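Local coordinates for ribosomal RNA small subunit methyltransferase E (Legionella pneumophila, PDB 5O95), which probably methylates N3 of a uridine in 16S ribosomal RNA, with S-adenosyl-L-methionine as the methyl donor, at residues 77-85 with 235-244; 192-200 with 226-234. All blocks are in the same frame, centred on the assembly; numbering follows the deposited sequence.

Both contacts seat the C-terminal helix 227-242 on the parallel sheet of the methyltransferase domain: contact 1 joins its C-terminal half to strand 82-88, contact 2 its N-terminal half to the neighbouring strand 191-196. Their strand segments are hydrogen-bonded to each other, His84 N to Val192 O, and Leu85 packs on Ile196, so the two apolar patches merge. Contact 1 is partly buried and changes from leucine and isoleucine packing to a polar cluster of serine, glutamine and aspartate where the chain ends. Contact 2 is more buried: Leu194 and Ile196 of the strand meet alanines of the helix, and it turns polar at the helix start, beside residues that bind S-adenosyl-L-methionine. Both also touch the second subunit.

Contact 1: 77-85 with 235-244; sequences RESPLKIHL and LSVLQAAGGD
Ser79 and Gln239 make the direct hydrogen bond of this contact, Ser79 OG giving its proton to Gln239 OE1 at 2.7 Å, with the donor tilted 18° from the amide's carbonyl plane. The same hydroxyl accepts from Leu81 N (3.1 Å) in an ST turn, so it is gripped from two directions just before strand 82-88 begins. Gln239 reaches it through a chain bent at chi2 (-72°), and its NE2 has a weak bond to Leu105 O. Asp244 lays its carboxylate against CA and CB of Ser79, OD2 lying 3.4 Å from Ser79 CA; a water bridges OD2 to Glu78 O. Its OD1 forms a salt bridge with Arg223 of the second subunit, which also bonds Arg77 O and ties this chain end into the dimer. Leu81 CD2 lies 3.3 Å from Leu238 O, which already accepts from Gly242 N, while Leu81 CB rests on Gly243 CA at 3.7 Å. Apolar packing follows where Ile83 straddles one turn of the helix: CG2 meets Leu235 CD2 at 3.5 Å and CD1 touches Leu238 CB at 3.9 Å. Val192 packs on Leu81 and Ile83, and helix 94-104 adds Val98 against Leu85. The helix runs nearly antiparallel to the strand (161°, axes 10.0 Å apart), consistent with the SPOUT fold, whose C-terminal helix follows the trefoil knot and here meets the second subunit.

Contact 2: 192-200 with 226-234; sequences VALIIGPEG and RTETAAITA
Glu199 reaches over the start of helix 227-242, and its carboxylate accepts from the first-turn amide: Thr227 N to Glu199 OE2 is 3.1 Å with an N-H...O angle of 159°. The amide meets the anti side of OE2, a little out of the carboxylate plane. Glu199 chi2 near -145°, off a staggered value, turns the carboxylate toward the helix start. Thr227 is modelled in two conformations; in the one described here its CG2 lies 3.4 Å from Glu199 CG and also against Gly197 O, contacts that the other may not keep. One water joins Glu199 OE2, Arg226 NH1 and Glu228 OE1, sitting in plane at the edge of the guanidinium. Along the strand, Ile196 has chi2 at -138°, again away from a staggered value, and sends CD1 onto the helix backbone, 3.3 Å from Ala231 CA, while its CG2 faces Ala230 CB more loosely at 4.3 Å. Leu194 CD2 presses on Ala234 CB at 3.5 Å, a tight fit. Gly197 and Thr227 belong to S-adenosyl-L-methionine sites seen for this protein. Leu174 of strand 170-174 packs on Ile196 and Ala230, strand 82-88 brings Leu85 and Gln87 alongside, helix 94-104 packs on Glu228, and Lys101 of the second subunit makes a salt bridge with Glu228.

Contact 1: 77-85 with 235-244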
loop_
_atom_site.group_PDB
_atom_site.type_symbol
_atom_site.label_atom_id
_atom_site.label_comp_id
_atom_site.label_asym_id
_atom_site.label_seq_id
_atom_site.Cartn_x
_atom_site.Cartn_y
_atom_site.Cartn_z
ATOM N N ARG B 77 1.525 11.571 17.667
ATOM C CA ARG B 77 1.792 11.443 16.236
ATOM C C ARG B 77 0.509 11.241 15.453
ATOM O O ARG B 77 0.525 10.628 14.375
ATOM C CB ARG B 77 2.783 10.318 15.950
ATOM C CG ARG B 77 4.151 10.585 16.523
ATOM C CD ARG B 77 5.171 9.508 16.131
ATOM N NE ARG B 77 6.472 9.899 16.674
ATOM C CZ ARG B 77 6.947 9.437 17.833
ATOM N NH1 ARG B 77 6.268 8.532 18.535
ATOM N NH2 ARG B 77 8.126 9.889 18.275
ATOM N N GLU B 78 -0.595 11.795 15.954
ATOM C CA GLU B 78 -1.888 11.700 15.292
ATOM C C GLU B 78 -2.058 12.810 14.256
ATOM O O GLU B 78 -1.549 13.926 14.406
ATOM C CB GLU B 78 -3.019 11.796 16.319
ATOM C CG GLU B 78 -2.981 10.671 17.359
ATOM C CD GLU B 78 -3.029 9.288 16.723
ATOM O OE1 GLU B 78 -4.058 8.979 16.069
ATOM O OE2 GLU B 78 -2.052 8.508 16.868
ATOM N N SER B 79 -2.806 12.481 13.170
ATOM C CA SER B 79 -3.085 13.480 12.161
ATOM C C SER B 79 -4.236 14.368 12.625
ATOM O O SER B 79 -5.178 13.882 13.264
ATOM C CB SER B 79 -3.503 12.801 10.860
ATOM O OG SER B 79 -3.959 13.779 9.943
ATOM N N PRO B 80 -4.176 15.663 12.320
ATOM C CA PRO B 80 -5.318 16.549 12.604
ATOM C C PRO B 80 -6.539 16.255 11.754
ATOM O O PRO B 80 -7.633 16.722 12.091
ATOM C CB PRO B 80 -4.759 17.947 12.303
ATOM C CG PRO B 80 -3.684 17.698 11.302
ATOM C CD PRO B 80 -3.061 16.389 11.679
ATOM N N LEU B 81 -6.388 15.544 10.640
ATOM C CA LEU B 81 -7.533 15.114 9.857
ATOM C C LEU B 81 -7.920 13.723 10.344
ATOM O O LEU B 81 -7.106 12.797 10.267
ATOM C CB LEU B 81 -7.153 15.071 8.373
ATOM C CG LEU B 81 -8.188 14.479 7.427
ATOM C CD1 LEU B 81 -9.368 15.442 7.266
ATOM C CD2 LEU B 81 -7.575 14.178 6.039
ATOM N N LYS B 82 -9.135 13.581 10.888
ATOM C CA LYS B 82 -9.597 12.300 11.422
ATOM C C LYS B 82 -10.387 11.574 10.347
ATOM O O LYS B 82 -11.508 11.974 10.016
ATOM C CB LYS B 82 -10.482 12.524 12.646
ATOM C CG LYS B 82 -9.912 13.464 13.660
ATOM C CD LYS B 82 -8.558 13.023 14.113
ATOM C CE LYS B 82 -8.036 14.005 15.166
ATOM N NZ LYS B 82 -6.586 13.855 15.477
ATOM N N ILE B 83 -9.799 10.534 9.777
ATOM C CA ILE B 83 -10.439 9.769 8.710
ATOM C C ILE B 83 -11.098 8.556 9.344
ATOM O O ILE B 83 -10.461 7.829 10.114
ATOM C CB ILE B 83 -9.414 9.322 7.663
ATOM C CG1 ILE B 83 -8.632 10.537 7.133
ATOM C CG2 ILE B 83 -10.117 8.562 6.543
ATOM C CD1 ILE B 83 -7.523 10.154 6.163
ATOM N N HIS B 84 -12.369 8.347 9.028
ATOM C CA HIS B 84 -13.097 7.137 9.395
ATOM C C HIS B 84 -13.256 6.321 8.115
ATOM O O HIS B 84 -14.034 6.696 7.230
ATOM C CB HIS B 84 -14.460 7.491 9.974
ATOM C CG HIS B 84 -15.237 6.302 10.446
ATOM N ND1 HIS B 84 -16.459 6.419 11.066
ATOM C CD2 HIS B 84 -14.964 4.976 10.398
ATOM C CE1 HIS B 84 -16.909 5.216 11.382
ATOM N NE2 HIS B 84 -16.021 4.322 10.985
ATOM N N LEU B 85 -12.511 5.216 8.030
ATOM C CA LEU B 85 -12.514 4.322 6.883
ATOM C C LEU B 85 -13.541 3.230 7.110
ATOM O O LEU B 85 -13.510 2.559 8.144
ATOM C CB LEU B 85 -11.143 3.653 6.760
ATOM C CG LEU B 85 -11.123 2.547 5.699
ATOM C CD1 LEU B 85 -11.448 3.067 4.277
ATOM C CD2 LEU B 85 -9.768 1.824 5.737
ATOM N N LEU B 235 -6.254 6.853 1.681
ATOM C CA LEU B 235 -5.769 7.439 2.927
ATOM C C LEU B 235 -4.550 8.317 2.690
ATOM O O LEU B 235 -4.427 9.393 3.291
ATOM C CB LEU B 235 -5.440 6.355 3.942
ATOM C CG LEU B 235 -6.650 5.586 4.468
ATOM C CD1 LEU B 235 -6.215 4.562 5.448
ATOM C CD2 LEU B 235 -7.643 6.539 5.092
ATOM N N SER B 236 -3.639 7.880 1.815
ATOM C CA SER B 236 -2.453 8.692 1.518
ATOM C C SER B 236 -2.846 10.014 0.878
ATOM O O SER B 236 -2.311 11.074 1.221
ATOM C CB SER B 236 -1.530 7.920 0.565
ATOM O OG SER B 236 -1.059 6.694 1.093
ATOM N N VAL B 237 -3.753 9.960 -0.100
ATOM C CA VAL B 237 -4.139 11.176 -0.799
ATOM C C VAL B 237 -4.888 12.113 0.137
ATOM O O VAL B 237 -4.643 13.322 0.149
ATOM C CB VAL B 237 -4.960 10.837 -2.056
ATOM C CG1 VAL B 237 -5.525 12.109 -2.668
ATOM C CG2 VAL B 237 -4.114 10.072 -3.066
ATOM N N LEU B 238 -5.783 11.564 0.972
ATOM C CA LEU B 238 -6.534 12.405 1.898
ATOM C C LEU B 238 -5.633 13.003 2.975
ATOM O O LEU B 238 -5.774 14.177 3.311
ATOM C CB LEU B 238 -7.662 11.594 2.545
ATOM C CG LEU B 238 -8.732 11.132 1.555
ATOM C CD1 LEU B 238 -9.716 10.206 2.274
ATOM C CD2 LEU B 238 -9.451 12.325 0.938
ATOM N N GLN B 239 -4.682 12.222 3.498
ATOM C CA GLN B 239 -3.770 12.770 4.500
ATOM C C GLN B 239 -2.843 13.808 3.903
ATOM O O GLN B 239 -2.439 14.749 4.588
ATOM C CB GLN B 239 -2.933 11.670 5.133
ATOM C CG GLN B 239 -3.712 10.740 6.054
ATOM C CD GLN B 239 -4.128 11.388 7.385
ATOM O OE1 GLN B 239 -4.108 12.611 7.557
ATOM N NE2 GLN B 239 -4.527 10.538 8.321
ATOM N N ALA B 240 -2.460 13.647 2.640
ATOM C CA ALA B 240 -1.628 14.681 2.033
ATOM C C ALA B 240 -2.431 15.954 1.791
ATOM O O ALA B 240 -1.953 17.061 2.065
ATOM C CB ALA B 240 -1.033 14.141 0.727
ATOM N N ALA B 241 -3.671 15.810 1.316
ATOM C CA ALA B 241 -4.487 16.970 0.978
ATOM C C ALA B 241 -4.930 17.735 2.222
ATOM O O ALA B 241 -4.897 18.970 2.234
ATOM C CB ALA B 241 -5.700 16.535 0.149
ATOM N N GLY B 242 -5.318 17.026 3.288
ATOM C CA GLY B 242 -5.910 17.702 4.431
ATOM C C GLY B 242 -5.330 17.343 5.782
ATOM O O GLY B 242 -5.763 17.884 6.803
ATOM N N GLY B 243 -4.345 16.447 5.802
ATOM C CA GLY B 243 -3.777 15.982 7.052
ATOM C C GLY B 243 -2.305 16.308 7.146
ATOM O O GLY B 243 -1.880 17.386 6.725
ATOM N N ASP B 244 -1.503 15.371 7.646
ATOM C CA ASP B 244 -0.131 15.691 8.023
ATOM C C ASP B 244 0.913 15.034 7.131
ATOM O O ASP B 244 2.073 14.907 7.541
ATOM C CB ASP B 244 0.125 15.360 9.493
ATOM C CG ASP B 244 -0.119 13.881 9.822
ATOM O OD1 ASP B 244 -0.478 13.087 8.929
ATOM O OD2 ASP B 244 0.068 13.539 11.011
HETATM O O HOH W 1 0.547 15.230 12.841
#

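Contact 2: 192-200 with 226-234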
loop_
_atom_site.group_PDB
_atom_site.type_symbol
_atom_site.label_atom_id
_atom_site.label_comp_id
_atom_site.label_asym_id
_atom_site.label_seq_id
_atom_site.Cartn_x
_atom_site.Cartn_y
_atom_site.Cartn_z
ATOM N N VAL B 192 -13.390 13.105 8.027
ATOM C CA VAL B 192 -13.873 12.614 6.742
ATOM C C VAL B 192 -14.260 11.155 6.920
ATOM O O VAL B 192 -13.550 10.390 7.581
ATOM C CB VAL B 192 -12.820 12.829 5.630
ATOM C CG1 VAL B 192 -11.493 12.216 6.006
ATOM C CG2 VAL B 192 -13.308 12.270 4.291
ATOM N N ALA B 193 -15.403 10.780 6.345
ATOM C CA ALA B 193 -15.818 9.385 6.251
ATOM C C ALA B 193 -15.554 8.938 4.824
ATOM O O ALA B 193 -15.863 9.668 3.880
ATOM C CB ALA B 193 -17.299 9.214 6.595
ATOM N N LEU B 194 -14.920 7.782 4.677
ATOM C CA LEU B 194 -14.575 7.245 3.364
ATOM C C LEU B 194 -15.065 5.813 3.281
ATOM O O LEU B 194 -14.643 4.966 4.076
ATOM C CB LEU B 194 -13.058 7.262 3.170
ATOM C CG LEU B 194 -12.504 6.573 1.930
ATOM C CD1 LEU B 194 -12.924 7.331 0.685
ATOM C CD2 LEU B 194 -10.984 6.472 2.061
ATOM N N ILE B 195 -15.919 5.542 2.297
ATOM C CA ILE B 195 -16.423 4.203 2.019
ATOM C C ILE B 195 -15.615 3.612 0.872
ATOM O O ILE B 195 -15.581 4.176 -0.227
ATOM C CB ILE B 195 -17.912 4.237 1.647
ATOM C CG1 ILE B 195 -18.741 4.737 2.830
ATOM C CG2 ILE B 195 -18.379 2.834 1.249
ATOM C CD1 ILE B 195 -20.205 4.862 2.535
ATOM N N ILE B 196 -14.978 2.472 1.120
ATOM C CA ILE B 196 -14.361 1.662 0.073
ATOM C C ILE B 196 -15.178 0.393 -0.035
ATOM O O ILE B 196 -15.276 -0.369 0.936
ATOM C CB ILE B 196 -12.913 1.322 0.426
ATOM C CG1 ILE B 196 -12.189 2.621 0.771
ATOM C CG2 ILE B 196 -12.254 0.518 -0.697
ATOM C CD1 ILE B 196 -10.849 2.717 0.234
ATOM N N GLY B 197 -15.780 0.171 -1.206
ATOM C CA GLY B 197 -16.583 -1.004 -1.432
ATOM C C GLY B 197 -15.773 -2.197 -1.891
ATOM O O GLY B 197 -14.547 -2.156 -2.003
ATOM N N PRO B 198 -16.468 -3.297 -2.162
ATOM C CA PRO B 198 -15.798 -4.496 -2.666
ATOM C C PRO B 198 -15.427 -4.311 -4.126
ATOM O O PRO B 198 -15.847 -3.366 -4.798
ATOM C CB PRO B 198 -16.874 -5.579 -2.524
ATOM C CG PRO B 198 -18.176 -4.814 -2.738
ATOM C CD PRO B 198 -17.933 -3.442 -2.112
ATOM N N GLU B 199 -14.640 -5.262 -4.624
ATOM C CA GLU B 199 -14.180 -5.184 -6.006
ATOM C C GLU B 199 -15.337 -5.140 -6.990
ATOM O O GLU B 199 -15.230 -4.481 -8.025
ATOM C CB GLU B 199 -13.197 -6.316 -6.308
ATOM C CG GLU B 199 -12.064 -6.339 -5.284
ATOM C CD GLU B 199 -10.710 -6.753 -5.831
ATOM O OE1 GLU B 199 -10.670 -7.577 -6.770
ATOM O OE2 GLU B 199 -9.685 -6.255 -5.301
ATOM N N GLY B 200 -16.458 -5.792 -6.681
ATOM C CA GLY B 200 -17.604 -5.749 -7.571
ATOM C C GLY B 200 -18.441 -4.491 -7.523
ATOM O O GLY B 200 -19.421 -4.387 -8.261
ATOM N N ARG B 226 -6.853 -2.754 -6.737
ATOM C CA ARG B 226 -7.313 -3.724 -5.748
ATOM C C ARG B 226 -7.874 -3.009 -4.516
ATOM O O ARG B 226 -7.477 -1.887 -4.192
ATOM C CB ARG B 226 -6.158 -4.651 -5.371
ATOM C CG ARG B 226 -5.788 -5.607 -6.459
ATOM C CD ARG B 226 -4.583 -6.449 -6.065
ATOM N NE ARG B 226 -4.311 -7.465 -7.081
ATOM C CZ ARG B 226 -4.978 -8.611 -7.190
ATOM N NH1 ARG B 226 -5.969 -8.890 -6.348
ATOM N NH2 ARG B 226 -4.665 -9.473 -8.149
ATOM N N THR B 227 -8.819 -3.656 -3.826
ATOM C CA THR B 227 -9.481 -2.993 -2.704
ATOM C C THR B 227 -8.491 -2.576 -1.625
ATOM O O THR B 227 -8.606 -1.479 -1.072
ATOM C CB THR B 227 -10.594 -3.866 -2.123
ATOM O OG1 THR B 227 -10.126 -5.214 -1.975
ATOM C CG2 THR B 227 -11.806 -3.826 -3.037
ATOM N N GLU B 228 -7.496 -3.420 -1.335
ATOM C CA GLU B 228 -6.530 -3.054 -0.309
ATOM C C GLU B 228 -5.621 -1.944 -0.793
ATOM O O GLU B 228 -5.249 -1.068 -0.008
ATOM C CB GLU B 228 -5.735 -4.270 0.183
ATOM C CG GLU B 228 -4.673 -4.814 -0.758
ATOM C CD GLU B 228 -5.213 -5.775 -1.809
ATOM O OE1 GLU B 228 -6.444 -5.906 -1.943
ATOM O OE2 GLU B 228 -4.390 -6.406 -2.499
ATOM N N THR B 229 -5.294 -1.926 -2.088
ATOM C CA THR B 229 -4.517 -0.804 -2.598
ATOM C C THR B 229 -5.324 0.475 -2.509
ATOM O O THR B 229 -4.792 1.530 -2.143
ATOM C CB THR B 229 -4.167 -1.069 -4.059
ATOM O OG1 THR B 229 -3.535 -2.341 -4.178
ATOM C CG2 THR B 229 -3.192 0.014 -4.564
ATOM N N ALA B 230 -6.603 0.403 -2.864
ATOM C CA ALA B 230 -7.470 1.569 -2.864
ATOM C C ALA B 230 -7.546 2.202 -1.486
ATOM O O ALA B 230 -7.517 3.426 -1.369
ATOM C CB ALA B 230 -8.875 1.190 -3.332
ATOM N N ALA B 231 -7.725 1.387 -0.444
ATOM C CA ALA B 231 -7.741 1.926 0.911
ATOM C C ALA B 231 -6.489 2.728 1.198
ATOM O O ALA B 231 -6.562 3.853 1.704
ATOM C CB ALA B 231 -7.874 0.792 1.924
ATOM N N ILE B 232 -5.325 2.151 0.917
ATOM C CA ILE B 232 -4.101 2.832 1.331
ATOM C C ILE B 232 -3.810 4.027 0.422
ATOM O O ILE B 232 -3.305 5.053 0.878
ATOM C CB ILE B 232 -2.941 1.832 1.465
ATOM C CG1 ILE B 232 -3.364 0.656 2.365
ATOM C CG2 ILE B 232 -1.721 2.509 2.111
ATOM C CD1 ILE B 232 -4.204 1.049 3.630
ATOM N N THR B 233 -4.148 3.938 -0.865
ATOM C CA THR B 233 -4.015 5.085 -1.754
ATOM C C THR B 233 -4.938 6.229 -1.339
ATOM O O THR B 233 -4.529 7.401 -1.330
ATOM C CB THR B 233 -4.352 4.624 -3.193
ATOM O OG1 THR B 233 -3.365 3.659 -3.602
ATOM C CG2 THR B 233 -4.392 5.796 -4.170
ATOM N N ALA B 234 -6.185 5.918 -0.988
ATOM C CA ALA B 234 -7.117 6.967 -0.596
ATOM C C ALA B 234 -6.656 7.647 0.691
ATOM O O ALA B 234 -6.677 8.877 0.797
ATOM C CB ALA B 234 -8.515 6.367 -0.392
HETATM O O HOH W 2 -7.300 -7.720 -4.069
#